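Local coordinates for TRAP dicarboxylate transporter, DctP subunit (Ochrobactrum anthropi, PDB 4P47), which probably captures an organic acid in the periplasm and hands it to the membrane subunits of a TRAP transporter, at residues Y146-F151 against V274-D279; E119-M124 against Y270-S275; H42-G47 against N238-M243; A216-A221 against D284-T289; A52-E57 against A264-D269. All coordinates share one frame; numbering follows the deposited sequence.

Contact 1 of 5, residues Y146-F151 against V274-D279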
# COMPACT_ATOMS: atom_id res chain seq x y z
N TYR A 146 4.44 9.43 2.55
CA TYR A 146 3.89 8.21 2.00
C TYR A 146 4.70 7.78 0.79
O TYR A 146 5.01 8.59 -0.08
CB TYR A 146 2.42 8.41 1.60
CG TYR A 146 1.51 8.72 2.75
CD1 TYR A 146 1.03 7.71 3.56
CD2 TYR A 146 1.11 10.01 3.03
CE1 TYR A 146 0.20 7.97 4.63
CE2 TYR A 146 0.26 10.28 4.08
CZ TYR A 146 -0.19 9.26 4.87
OH TYR A 146 -1.05 9.50 5.94
N TRP A 147 5.06 6.50 0.77
CA TRP A 147 5.72 5.89 -0.38
C TRP A 147 4.72 4.86 -0.97
O TRP A 147 3.58 4.76 -0.50
CB TRP A 147 7.01 5.20 0.04
CG TRP A 147 8.13 6.09 0.50
CD1 TRP A 147 8.13 7.44 0.65
CD2 TRP A 147 9.43 5.64 0.88
NE1 TRP A 147 9.37 7.87 1.08
CE2 TRP A 147 10.18 6.77 1.24
CE3 TRP A 147 10.02 4.37 0.98
CZ2 TRP A 147 11.49 6.67 1.69
CZ3 TRP A 147 11.32 4.27 1.40
CH2 TRP A 147 12.04 5.40 1.77
N GLU A 148 5.13 4.12 -1.99
CA GLU A 148 4.20 3.20 -2.65
C GLU A 148 4.56 1.75 -2.40
O GLU A 148 5.71 1.37 -2.56
CB GLU A 148 4.20 3.44 -4.15
CG GLU A 148 3.36 2.44 -4.94
CD GLU A 148 3.09 2.90 -6.35
OE1 GLU A 148 2.09 3.62 -6.52
OE2 GLU A 148 3.88 2.54 -7.27
N LEU A 149 3.57 0.92 -2.05
CA LEU A 149 3.69 -0.51 -2.27
C LEU A 149 3.03 -0.84 -3.61
O LEU A 149 3.71 -1.21 -4.56
CB LEU A 149 3.08 -1.33 -1.13
CG LEU A 149 3.42 -2.82 -1.11
CD1 LEU A 149 2.64 -3.56 -2.17
CD2 LEU A 149 4.90 -3.09 -1.27
N GLY A 150 1.73 -0.62 -3.72
CA GLY A 150 1.08 -0.77 -5.01
C GLY A 150 -0.39 -1.14 -4.94
O GLY A 150 -0.96 -1.30 -3.86
N PHE A 151 -0.99 -1.29 -6.10
CA PHE A 151 -2.35 -1.78 -6.19
C PHE A 151 -2.45 -3.27 -5.87
O PHE A 151 -1.55 -4.06 -6.15
CB PHE A 151 -2.93 -1.52 -7.60
CG PHE A 151 -3.20 -0.07 -7.86
CD1 PHE A 151 -4.31 0.55 -7.31
CD2 PHE A 151 -2.32 0.69 -8.60
CE1 PHE A 151 -4.52 1.90 -7.52
CE2 PHE A 151 -2.54 2.02 -8.82
CZ PHE A 151 -3.63 2.62 -8.26
N VAL A 274 10.62 4.26 -9.19
CA VAL A 274 11.23 2.94 -9.25
C VAL A 274 10.15 1.87 -9.16
O VAL A 274 10.17 0.87 -9.90
CB VAL A 274 12.27 2.75 -8.12
CG1 VAL A 274 12.70 1.29 -8.00
CG2 VAL A 274 13.48 3.65 -8.35
N SER A 275 9.20 2.08 -8.28
CA SER A 275 8.12 1.13 -8.10
C SER A 275 7.33 0.95 -9.40
O SER A 275 6.97 -0.15 -9.79
CB SER A 275 7.21 1.63 -7.00
OG SER A 275 6.15 0.71 -6.79
N ARG A 276 7.03 2.05 -10.05
CA ARG A 276 6.20 1.98 -11.24
C ARG A 276 6.95 1.41 -12.43
O ARG A 276 6.36 0.69 -13.25
CB ARG A 276 5.60 3.36 -11.52
CG ARG A 276 4.52 3.70 -10.50
CD ARG A 276 4.27 5.20 -10.24
NE ARG A 276 3.53 5.32 -8.97
CZ ARG A 276 3.16 6.45 -8.38
NH1 ARG A 276 3.42 7.62 -8.93
NH2 ARG A 276 2.52 6.41 -7.23
N GLU A 277 8.25 1.66 -12.53
CA GLU A 277 9.07 1.02 -13.56
C GLU A 277 9.07 -0.49 -13.34
O GLU A 277 8.93 -1.28 -14.28
CB GLU A 277 10.50 1.55 -13.48
CG GLU A 277 10.67 2.93 -14.10
CD GLU A 277 11.95 3.64 -13.67
OE1 GLU A 277 12.69 3.10 -12.81
OE2 GLU A 277 12.21 4.74 -14.19
N GLN A 278 9.24 -0.91 -12.10
CA GLN A 278 9.28 -2.34 -11.80
C GLN A 278 7.93 -2.98 -12.08
O GLN A 278 7.86 -4.12 -12.55
CB GLN A 278 9.72 -2.61 -10.35
CG GLN A 278 11.19 -2.37 -10.08
CD GLN A 278 11.73 -3.12 -8.87
OE1 GLN A 278 11.11 -4.07 -8.37
NE2 GLN A 278 12.90 -2.70 -8.39
N ASP A 279 6.83 -2.29 -11.79
CA ASP A 279 5.51 -2.86 -12.02
C ASP A 279 5.27 -3.02 -13.50
O ASP A 279 4.67 -4.03 -13.93
CB ASP A 279 4.41 -2.00 -11.39
CG ASP A 279 3.04 -2.64 -11.50
OD1 ASP A 279 2.86 -3.78 -11.01
OD2 ASP A 279 2.13 -2.01 -12.08
O HOH W 1 3.67 -1.50 -7.38
O HOH W 2 6.64 -1.13 -4.68
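The long helix 254-288, which runs the length of TRAP solute-binding proteins and spans both lobes, is tied here to strand 141-156 of the sheet by the carboxylate of Glu-148. Ser-275 and Arg-276, consecutive on the helix, share that carboxylate. Ser-275 OG donates to Glu-148 OE2 over 3.0 Å, using the anti lone pair, while Arg-276 NH2 reaches Glu-148 OE1 at 2.9 Å with a fairly straight N-H (161°). This salt bridge lies in the guanidinium plane, yet it meets OE1 from well above the carboxylate plane; the two planes stand 54° apart, and the bonds from Arg-276 NE to both oxygens are weak. Glu-148 spans the gap between strand and helix with its chain extended and CG opposite the backbone N (chi1 175°). Two waters add a second link: one donates to Leu-149 O (2.9 Å) and to Ser-275 OG (2.8 Å), and the other donates to Leu-149 O and only weakly to the hydroxyl. Leu-149 and Gly-150 form a classic beta bulge opposite Asn-238, where the backbone angles of Gly-150 call for glycine. Tyr-237 OH of strand 229-245 also bonds Glu-148 OE1, Asp-121 of helix 117-125 pairs with Arg-276, and Pro-43 of helix 43-58 packs on Ser-275.

Contact 2 of 5, residues E119-M124 against Y270-S275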
# COMPACT_ATOMS: atom_id res chain seq x y z
N GLU A 119 -3.11 9.47 -9.35
CA GLU A 119 -4.25 9.81 -8.50
C GLU A 119 -3.92 9.56 -7.04
O GLU A 119 -4.20 10.38 -6.18
CB GLU A 119 -5.50 9.00 -8.87
CG GLU A 119 -6.14 9.38 -10.18
CD GLU A 119 -7.46 8.66 -10.41
OE1 GLU A 119 -7.80 7.74 -9.62
OE2 GLU A 119 -8.18 9.02 -11.37
N ALA A 120 -3.33 8.40 -6.74
CA ALA A 120 -2.97 8.08 -5.36
C ALA A 120 -2.04 9.14 -4.77
O ALA A 120 -2.24 9.56 -3.63
CB ALA A 120 -2.32 6.69 -5.27
N ASP A 121 -1.03 9.56 -5.52
CA ASP A 121 -0.08 10.55 -5.01
C ASP A 121 -0.79 11.85 -4.65
O ASP A 121 -0.48 12.47 -3.63
CB ASP A 121 0.98 10.89 -6.06
CG ASP A 121 1.87 9.73 -6.42
OD1 ASP A 121 1.83 8.68 -5.74
OD2 ASP A 121 2.65 9.89 -7.40
N LYS A 122 -1.70 12.29 -5.51
CA LYS A 122 -2.41 13.55 -5.30
C LYS A 122 -3.14 13.49 -3.97
O LYS A 122 -3.10 14.44 -3.17
CB LYS A 122 -3.42 13.81 -6.42
CG LYS A 122 -2.84 14.23 -7.76
CD LYS A 122 -3.92 14.14 -8.85
CE LYS A 122 -3.69 15.17 -9.95
NZ LYS A 122 -4.60 14.93 -11.12
N VAL A 123 -3.84 12.39 -3.73
CA VAL A 123 -4.67 12.28 -2.54
C VAL A 123 -3.81 12.00 -1.29
O VAL A 123 -4.01 12.61 -0.24
CB VAL A 123 -5.79 11.25 -2.74
CG1 VAL A 123 -6.61 11.09 -1.47
CG2 VAL A 123 -6.69 11.68 -3.88
N MET A 124 -2.82 11.12 -1.38
CA MET A 124 -2.01 10.82 -0.19
C MET A 124 -1.14 12.01 0.24
O MET A 124 -0.91 12.23 1.43
CB MET A 124 -1.12 9.60 -0.38
CG MET A 124 -1.88 8.32 -0.64
SD MET A 124 -3.21 7.94 0.55
CE MET A 124 -2.29 7.92 2.09
N TYR A 270 11.33 9.49 -5.87
CA TYR A 270 12.20 8.52 -6.51
C TYR A 270 11.67 7.09 -6.33
O TYR A 270 11.67 6.30 -7.27
CB TYR A 270 13.60 8.66 -5.90
CG TYR A 270 14.58 7.57 -6.20
CD1 TYR A 270 15.30 7.55 -7.39
CD2 TYR A 270 14.82 6.58 -5.28
CE1 TYR A 270 16.22 6.53 -7.65
CE2 TYR A 270 15.72 5.59 -5.51
CZ TYR A 270 16.42 5.55 -6.69
OH TYR A 270 17.32 4.52 -6.87
N GLN A 271 11.25 6.76 -5.11
CA GLN A 271 10.77 5.42 -4.79
C GLN A 271 9.55 5.07 -5.65
O GLN A 271 9.40 3.95 -6.15
CB GLN A 271 10.42 5.31 -3.30
CG GLN A 271 10.10 3.90 -2.84
CD GLN A 271 8.67 3.47 -3.11
OE1 GLN A 271 7.76 4.29 -3.15
NE2 GLN A 271 8.46 2.17 -3.26
N ARG A 272 8.65 6.03 -5.82
CA ARG A 272 7.43 5.81 -6.59
C ARG A 272 7.79 5.57 -8.05
O ARG A 272 7.21 4.70 -8.70
CB ARG A 272 6.50 7.01 -6.44
CG ARG A 272 5.80 7.08 -5.10
CD ARG A 272 5.18 8.44 -4.92
NE ARG A 272 4.32 8.52 -3.76
CZ ARG A 272 3.74 9.65 -3.36
NH1 ARG A 272 4.03 10.80 -3.95
NH2 ARG A 272 2.91 9.65 -2.32
N LYS A 273 8.75 6.31 -8.59
CA LYS A 273 9.18 6.07 -9.96
C LYS A 273 9.78 4.67 -10.13
O LYS A 273 9.49 3.97 -11.11
CB LYS A 273 10.20 7.11 -10.40
CG LYS A 273 9.58 8.43 -10.79
CD LYS A 273 10.67 9.47 -11.01
CE LYS A 273 11.84 8.91 -11.82
NZ LYS A 273 13.06 9.74 -11.68
N VAL A 274 10.62 4.26 -9.19
CA VAL A 274 11.23 2.94 -9.25
C VAL A 274 10.15 1.87 -9.16
O VAL A 274 10.17 0.87 -9.90
CB VAL A 274 12.27 2.75 -8.12
CG1 VAL A 274 12.70 1.29 -8.00
CG2 VAL A 274 13.48 3.65 -8.35
N SER A 275 9.20 2.08 -8.28
CA SER A 275 8.12 1.13 -8.10
C SER A 275 7.33 0.95 -9.40
O SER A 275 6.97 -0.15 -9.79
CB SER A 275 7.21 1.63 -7.00
OG SER A 275 6.15 0.71 -6.79
O HOH W 3 5.23 11.20 -6.74
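Arg-272 leaves helix 254-288 with CG anti to its carbonyl carbon (chi1 -75°) and stays extended as far as NE, which carries the guanidinium across to Asp-121 on helix 117-125. The aspartate takes the same first torsion (chi1 -65°), and the two side chains slide past each other in opposite directions. Their flat ends stack, the carboxylate and guanidinium planes only 13° apart. Asp-121 OD1 sits over the centre of the guanidinium, 3.1 Å above its plane. The distance from OD1 to Arg-272 NE is 3.2 Å, but no N-H points at the oxygen, and this salt bridge is one of charge alone. A water supplies the directed link, donating to Asp-121 OD2 at 3.0 Å and accepting from Arg-272 NH1 at 3.1 Å. Arg-272 NH1 pairs with Asp-125 as well, while Asp-121 is also paired with Arg-276, one turn further along the long helix. The contact joins two helices of the periplasmic binding protein fold: the short helix 117-125 and the long helix 254-288, with strand 141-156 running close by. A leucine in place of Arg-272 would probably leave Asp-125 without this positive mate and Asp-121 with Arg-276 as its remaining partner of opposite charge here. Beside the stack, Met-124 CB approaches Arg-272 NH2 to 4.5 Å, and the methionine side chain packs on Tyr-146 and Pro-239.

Contact 3 of 5, residues H42-G47 against N238-M243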
# COMPACT_ATOMS: atom_id res chain seq x y z
N HIS A 42 14.03 -4.73 -3.99
CA HIS A 42 12.63 -4.35 -3.95
C HIS A 42 12.55 -2.83 -3.94
O HIS A 42 13.38 -2.17 -3.31
CB HIS A 42 11.95 -4.93 -2.70
CG HIS A 42 10.46 -4.74 -2.68
ND1 HIS A 42 9.86 -3.55 -2.33
CD2 HIS A 42 9.45 -5.60 -2.96
CE1 HIS A 42 8.55 -3.67 -2.40
NE2 HIS A 42 8.27 -4.91 -2.78
N PRO A 43 11.55 -2.25 -4.60
CA PRO A 43 11.44 -0.78 -4.62
C PRO A 43 11.44 -0.10 -3.24
O PRO A 43 11.96 1.01 -3.09
CB PRO A 43 10.12 -0.56 -5.38
CG PRO A 43 10.08 -1.72 -6.34
CD PRO A 43 10.59 -2.88 -5.54
N GLN A 44 10.82 -0.72 -2.25
CA GLN A 44 10.87 -0.25 -0.88
C GLN A 44 12.31 -0.04 -0.40
O GLN A 44 12.65 1.02 0.13
CB GLN A 44 10.16 -1.24 0.03
CG GLN A 44 10.15 -0.83 1.48
CD GLN A 44 9.64 -1.95 2.35
OE1 GLN A 44 10.30 -2.98 2.50
NE2 GLN A 44 8.48 -1.77 2.92
N VAL A 45 13.15 -1.04 -0.58
CA VAL A 45 14.52 -0.94 -0.10
C VAL A 45 15.33 0.00 -0.98
O VAL A 45 16.21 0.71 -0.48
CB VAL A 45 15.16 -2.31 0.05
CG1 VAL A 45 16.58 -2.17 0.54
CG2 VAL A 45 14.34 -3.14 1.02
N THR A 46 15.03 0.07 -2.26
CA THR A 46 15.68 1.04 -3.12
C THR A 46 15.38 2.45 -2.61
O THR A 46 16.25 3.31 -2.59
CB THR A 46 15.28 0.81 -4.58
OG1 THR A 46 15.67 -0.52 -4.93
CG2 THR A 46 15.97 1.80 -5.50
N GLY A 47 14.14 2.68 -2.19
CA GLY A 47 13.79 3.97 -1.59
C GLY A 47 14.54 4.22 -0.29
O GLY A 47 15.01 5.33 -0.02
N ASN A 238 -2.33 0.02 -1.72
CA ASN A 238 -1.50 0.02 -0.52
C ASN A 238 -0.42 1.11 -0.58
O ASN A 238 0.64 0.91 -1.18
CB ASN A 238 -0.79 -1.35 -0.31
CG ASN A 238 -1.72 -2.53 0.00
OD1 ASN A 238 -1.39 -3.69 -0.30
ND2 ASN A 238 -2.82 -2.27 0.66
N PRO A 239 -0.67 2.26 0.06
CA PRO A 239 0.40 3.22 0.29
C PRO A 239 1.21 2.76 1.47
O PRO A 239 0.65 2.10 2.36
CB PRO A 239 -0.34 4.52 0.63
CG PRO A 239 -1.63 4.09 1.20
CD PRO A 239 -1.93 2.70 0.69
N GLN A 240 2.49 3.09 1.51
CA GLN A 240 3.27 2.86 2.70
C GLN A 240 3.50 4.18 3.40
O GLN A 240 3.50 5.25 2.77
CB GLN A 240 4.58 2.18 2.38
CG GLN A 240 4.33 0.85 1.69
CD GLN A 240 5.39 -0.14 1.97
OE1 GLN A 240 6.59 0.17 1.94
NE2 GLN A 240 4.98 -1.37 2.25
N ILE A 241 3.61 4.14 4.71
CA ILE A 241 3.94 5.34 5.46
C ILE A 241 5.33 5.16 6.07
O ILE A 241 5.66 4.11 6.67
CB ILE A 241 2.88 5.69 6.51
CG1 ILE A 241 3.23 7.00 7.21
CG2 ILE A 241 2.69 4.55 7.50
CD1 ILE A 241 2.10 7.55 8.06
N VAL A 242 6.17 6.17 5.89
CA VAL A 242 7.47 6.25 6.52
C VAL A 242 7.32 6.98 7.84
O VAL A 242 6.78 8.11 7.87
CB VAL A 242 8.46 7.02 5.63
CG1 VAL A 242 9.84 7.10 6.28
CG2 VAL A 242 8.56 6.38 4.23
N MET A 243 7.74 6.34 8.92
CA MET A 243 7.58 6.86 10.26
C MET A 243 8.88 6.88 11.02
O MET A 243 9.81 6.10 10.76
CB MET A 243 6.60 5.99 11.04
CG MET A 243 5.18 6.07 10.53
SD MET A 243 4.02 4.87 11.26
CE MET A 243 4.73 3.32 10.68
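Gln-44 NE2 donates to Gln-240 OE1 over 2.9 Å, a side-chain amide bond that links the first turn of helix 43-58 to the central strand 229-245 in the sheet of this periplasmic binding protein fold. The N-H is moderately straight, at 153°. It arrives in the carbonyl plane of Gln-240, on a lone pair, with a C=O...N angle of 117°. Both chains are extended beyond CG and cross at about a right angle. Each glutamine is held at its other end as well: Gln-44 OE1 accepts from the backbone N of Asn-38, and Gln-240 NE2 donates to Asn-94 OD1 of strand 90-94. These bonds fix which way each amide is turned and give partners to the polar ends of two buried side chains. A leucine at Gln-44 would probably leave the buried OE1 of Gln-240 without this donor and the N-H of Asn-38 without its acceptor. The helix start is itself secured by His-42 at the N-cap: CG lies anti to the backbone N (chi1 -172°), which brings ND1 to the N-H of Gln-44, and His-42 ND1 accepts from Gln-44 N at 3.0 Å, with the donor close to the ring plane.

Contact 4 of 5, residues A216-A221 against D284-T289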
# COMPACT_ATOMS: atom_id res chain seq x y z
N ALA A 216 3.52 -8.01 -8.06
CA ALA A 216 4.86 -8.53 -7.87
C ALA A 216 4.80 -9.94 -7.34
O ALA A 216 5.63 -10.77 -7.69
CB ALA A 216 5.65 -7.66 -6.92
N ASN A 217 3.80 -10.23 -6.51
CA ASN A 217 3.68 -11.54 -5.90
C ASN A 217 3.49 -12.63 -6.94
O ASN A 217 3.90 -13.76 -6.74
CB ASN A 217 2.49 -11.56 -4.94
CG ASN A 217 2.62 -10.54 -3.83
OD1 ASN A 217 2.67 -9.33 -4.07
ND2 ASN A 217 2.63 -11.02 -2.59
N ILE A 218 2.83 -12.31 -8.06
CA ILE A 218 2.58 -13.30 -9.09
C ILE A 218 3.91 -13.85 -9.61
O ILE A 218 4.05 -15.06 -9.84
CB ILE A 218 1.74 -12.71 -10.25
CG1 ILE A 218 0.37 -12.28 -9.72
CG2 ILE A 218 1.59 -13.73 -11.39
CD1 ILE A 218 -0.43 -11.40 -10.64
N ILE A 219 4.87 -12.97 -9.81
CA ILE A 219 6.20 -13.39 -10.23
C ILE A 219 6.98 -14.01 -9.07
O ILE A 219 7.50 -15.13 -9.20
CB ILE A 219 6.97 -12.22 -10.84
CG1 ILE A 219 6.29 -11.74 -12.14
CG2 ILE A 219 8.43 -12.60 -11.05
CD1 ILE A 219 6.26 -12.73 -13.28
N ASN A 220 7.05 -13.33 -7.93
CA ASN A 220 7.89 -13.78 -6.82
C ASN A 220 7.51 -15.17 -6.31
O ASN A 220 8.38 -16.00 -6.02
CB ASN A 220 7.86 -12.76 -5.68
CG ASN A 220 8.34 -11.38 -6.11
OD1 ASN A 220 9.08 -11.25 -7.09
ND2 ASN A 220 7.94 -10.35 -5.37
N ALA A 221 6.21 -15.42 -6.19
CA ALA A 221 5.71 -16.71 -5.71
C ALA A 221 5.34 -17.67 -6.84
O ALA A 221 4.83 -18.77 -6.59
CB ALA A 221 4.51 -16.49 -4.79
N ASP A 284 4.91 -6.96 -17.97
CA ASP A 284 5.50 -7.53 -19.18
C ASP A 284 5.77 -9.02 -18.98
O ASP A 284 5.42 -9.85 -19.83
CB ASP A 284 6.83 -6.84 -19.51
CG ASP A 284 6.68 -5.39 -19.95
OD1 ASP A 284 5.62 -5.03 -20.50
OD2 ASP A 284 7.66 -4.63 -19.77
N GLU A 285 6.40 -9.35 -17.86
CA GLU A 285 6.76 -10.71 -17.54
C GLU A 285 5.53 -11.58 -17.36
O GLU A 285 5.46 -12.69 -17.87
CB GLU A 285 7.66 -10.74 -16.31
CG GLU A 285 9.00 -10.09 -16.62
CD GLU A 285 9.83 -9.78 -15.40
OE1 GLU A 285 9.34 -9.95 -14.27
OE2 GLU A 285 10.99 -9.37 -15.59
N ILE A 286 4.54 -11.08 -16.64
CA ILE A 286 3.30 -11.82 -16.43
C ILE A 286 2.64 -12.20 -17.77
O ILE A 286 2.22 -13.34 -17.98
CB ILE A 286 2.35 -11.00 -15.54
CG1 ILE A 286 2.92 -10.96 -14.12
CG2 ILE A 286 0.95 -11.58 -15.55
CD1 ILE A 286 2.26 -9.93 -13.19
N LYS A 287 2.57 -11.25 -18.68
CA LYS A 287 1.95 -11.52 -19.96
C LYS A 287 2.74 -12.60 -20.72
O LYS A 287 2.15 -13.47 -21.35
CB LYS A 287 1.82 -10.24 -20.77
CG LYS A 287 0.76 -9.31 -20.17
CD LYS A 287 0.74 -7.95 -20.80
CE LYS A 287 -0.28 -7.07 -20.12
NZ LYS A 287 -0.26 -5.68 -20.64
N LYS A 288 4.07 -12.59 -20.63
CA LYS A 288 4.88 -13.56 -21.35
C LYS A 288 4.78 -14.96 -20.76
O LYS A 288 5.14 -15.94 -21.42
CB LYS A 288 6.33 -13.06 -21.41
CG LYS A 288 6.42 -11.85 -22.35
CD LYS A 288 7.84 -11.37 -22.68
CE LYS A 288 8.38 -11.93 -24.02
NZ LYS A 288 7.57 -11.65 -25.25
N THR A 289 4.27 -15.10 -19.55
CA THR A 289 4.03 -16.43 -18.99
C THR A 289 2.75 -17.05 -19.56
O THR A 289 2.46 -18.22 -19.27
CB THR A 289 3.92 -16.44 -17.44
OG1 THR A 289 2.69 -15.82 -17.02
CG2 THR A 289 5.11 -15.79 -16.82
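Apolar contacts carry this meeting, and Ile-286 is at its centre. Its CD1 touches Ile-218 CD1 at 4.0 Å, while farther back its CG1 is approached by Ile-219 CD1 at 3.9 Å. Ile-218 meets chiefly the CD1 methyl, though its CG2 also nears Ile-286 CG1, and Ile-219 meets CG1. Ile-218 lies at about a right angle to Ile-286. Ile-219 is bent at its second torsion (chi2 -64°), whereas Ile-218 and Ile-286 are extended there, and the bend places CD1 of Ile-219 against both Ile-286 and the aliphatic root of Glu-285, whose CB is 3.9 Å away. The short helix 216-220 packs by these residues on the last turns of the long helix 254-288, the axes of the two segments 10.0 Å apart at closest approach and inclined at 55°. This end of the solute-binding protein is well away from the centre of the chain, but Leu-230 of strand 229-245 and Met-291 touch both Ile-218 and Ile-286, so the inner part of the contact is buried. Polar bonds run within the segments and not across them. At the end of the long helix, Thr-289 OG1 donates to Ile-286 O at 2.7 Å, and Thr-289 N gives a second bond to the same carbonyl oxygen at 3.1 Å. The carboxylate of Glu-285 is exposed at the outer side of the contact, with OE1 4.1 Å from Ile-219 CG1.

Contact 5 of 5, residues A52-E57 against A264-D269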
# COMPACT_ATOMS: atom_id res chain seq x y z
N ALA A 52 18.75 6.98 2.84
CA ALA A 52 19.99 6.92 3.64
C ALA A 52 21.09 7.77 3.01
O ALA A 52 21.82 8.47 3.71
CB ALA A 52 20.45 5.47 3.77
N GLU A 53 21.22 7.72 1.69
CA GLU A 53 22.26 8.46 1.01
C GLU A 53 22.03 9.96 1.09
O GLU A 53 22.96 10.74 1.30
CB GLU A 53 22.36 8.02 -0.44
CG GLU A 53 23.37 8.81 -1.26
CD GLU A 53 24.82 8.76 -0.73
OE1 GLU A 53 25.21 7.77 -0.07
OE2 GLU A 53 25.60 9.72 -0.99
N LEU A 54 20.77 10.37 0.94
CA LEU A 54 20.43 11.78 1.05
C LEU A 54 20.69 12.30 2.46
O LEU A 54 21.18 13.41 2.64
CB LEU A 54 18.97 12.01 0.65
CG LEU A 54 18.68 11.76 -0.82
CD1 LEU A 54 17.17 11.87 -1.06
CD2 LEU A 54 19.45 12.73 -1.69
N VAL A 55 20.36 11.53 3.47
CA VAL A 55 20.63 11.95 4.82
C VAL A 55 22.15 12.08 5.08
O VAL A 55 22.61 13.02 5.74
CB VAL A 55 19.97 10.98 5.83
CG1 VAL A 55 20.42 11.26 7.24
CG2 VAL A 55 18.44 11.09 5.74
N LYS A 56 22.92 11.12 4.58
CA LYS A 56 24.36 11.13 4.72
C LYS A 56 24.94 12.39 4.08
O LYS A 56 25.79 13.05 4.66
CB LYS A 56 24.90 9.86 4.06
CG LYS A 56 26.42 9.72 4.06
CD LYS A 56 26.78 8.28 3.66
CE LYS A 56 28.25 7.96 3.80
NZ LYS A 56 29.03 8.68 2.79
N GLU A 57 24.46 12.74 2.89
CA GLU A 57 24.96 13.90 2.16
C GLU A 57 24.58 15.18 2.88
O GLU A 57 25.43 16.02 3.19
CB GLU A 57 24.43 13.90 0.73
CG GLU A 57 25.03 12.80 -0.14
CD GLU A 57 24.31 12.61 -1.47
OE1 GLU A 57 23.36 13.38 -1.77
OE2 GLU A 57 24.66 11.67 -2.21
N ALA A 264 13.11 12.34 3.21
CA ALA A 264 11.94 11.48 3.09
C ALA A 264 11.09 11.84 1.87
O ALA A 264 10.60 10.95 1.16
CB ALA A 264 11.09 11.57 4.33
N VAL A 265 10.91 13.13 1.60
CA VAL A 265 10.05 13.52 0.48
C VAL A 265 10.78 13.41 -0.85
O VAL A 265 10.16 13.07 -1.86
CB VAL A 265 9.40 14.93 0.66
CG1 VAL A 265 8.52 14.95 1.88
CG2 VAL A 265 10.44 16.03 0.71
N GLU A 266 12.09 13.68 -0.89
CA GLU A 266 12.85 13.47 -2.09
C GLU A 266 12.91 11.96 -2.41
O GLU A 266 12.70 11.55 -3.55
CB GLU A 266 14.26 14.09 -1.98
CG GLU A 266 15.06 13.97 -3.27
CD GLU A 266 16.44 14.60 -3.22
OE1 GLU A 266 16.78 15.26 -2.23
OE2 GLU A 266 17.19 14.37 -4.20
N ALA A 267 13.15 11.13 -1.40
CA ALA A 267 13.19 9.69 -1.62
C ALA A 267 11.83 9.16 -2.06
O ALA A 267 11.75 8.24 -2.86
CB ALA A 267 13.68 8.95 -0.40
N ARG A 268 10.76 9.75 -1.55
CA ARG A 268 9.41 9.38 -1.95
C ARG A 268 9.21 9.43 -3.45
O ARG A 268 8.73 8.47 -4.06
CB ARG A 268 8.39 10.31 -1.28
CG ARG A 268 6.98 10.21 -1.82
CD ARG A 268 6.12 11.34 -1.31
NE ARG A 268 6.42 12.58 -2.02
CZ ARG A 268 6.01 13.78 -1.65
NH1 ARG A 268 5.32 13.95 -0.54
NH2 ARG A 268 6.35 14.82 -2.39
N ASP A 269 9.57 10.55 -4.07
CA ASP A 269 9.28 10.72 -5.49
C ASP A 269 10.09 9.72 -6.30
O ASP A 269 9.61 9.13 -7.27
CB ASP A 269 9.62 12.13 -5.97
CG ASP A 269 8.81 13.20 -5.28
OD1 ASP A 269 7.79 12.88 -4.64
OD2 ASP A 269 9.21 14.39 -5.42
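Leu-54 forms the tight side of the contact, with both of its methyls against the side chain of Glu-266. Leu-54 CD1 lies alongside the aliphatic part, 3.8 Å from Glu-266 CB and 3.7 Å from its CG, and reaches the carboxylate carbon CD at 3.6 Å. CD2 of Leu-54 sits farther out, 3.7 Å from Glu-266 OE1. Glu-266 can run past the leucine in this way because its CG is anti to the backbone N (chi1 -177°) and the chain stays extended, so that stem and head group both lie along the methyls. Leu-54 CD1 also comes within 4.1 Å of Ala-267 N, the backbone nitrogen of the next residue. Helix 43-58, which follows the first strand of the solute-binding domain, here packs against helix 254-288 in the part predicted to be coiled coil. Towards the interior, Ala-267 meets Phe-51 and Trp-147, Leu-54 also touches Ala-263, and Val-55 packs on Val-259 and on strand 63-68. The solvent side is looser and polar. Glu-266 is exposed, and no hydrogen bond joins the two segments there; Glu-57 OE1 stays 6.7 Å from Glu-266 OE2, and Lys-58, from the same helix as Leu-54, touches the Glu-266 side chain.

Overall arrangement
Four of the five contacts use helix 254-288, so most of its length is sampled, from contact 5 through contacts 2 and 1 to contact 4; the centres of contacts 4 and 5 lie about 30 Å apart. Contacts 1, 2 and 3 cluster near the middle of the chain and are polar. Contacts 1 and 2 form one charged network, whereas contact 3 is a neutral amide pair on strand 229-245, the sheet neighbour of the strand in contact 1. Contacts 4 and 5 lie farther out, where aliphatic side chains pack beside exposed glutamates. Contacts 3 and 5 share helix 43-58.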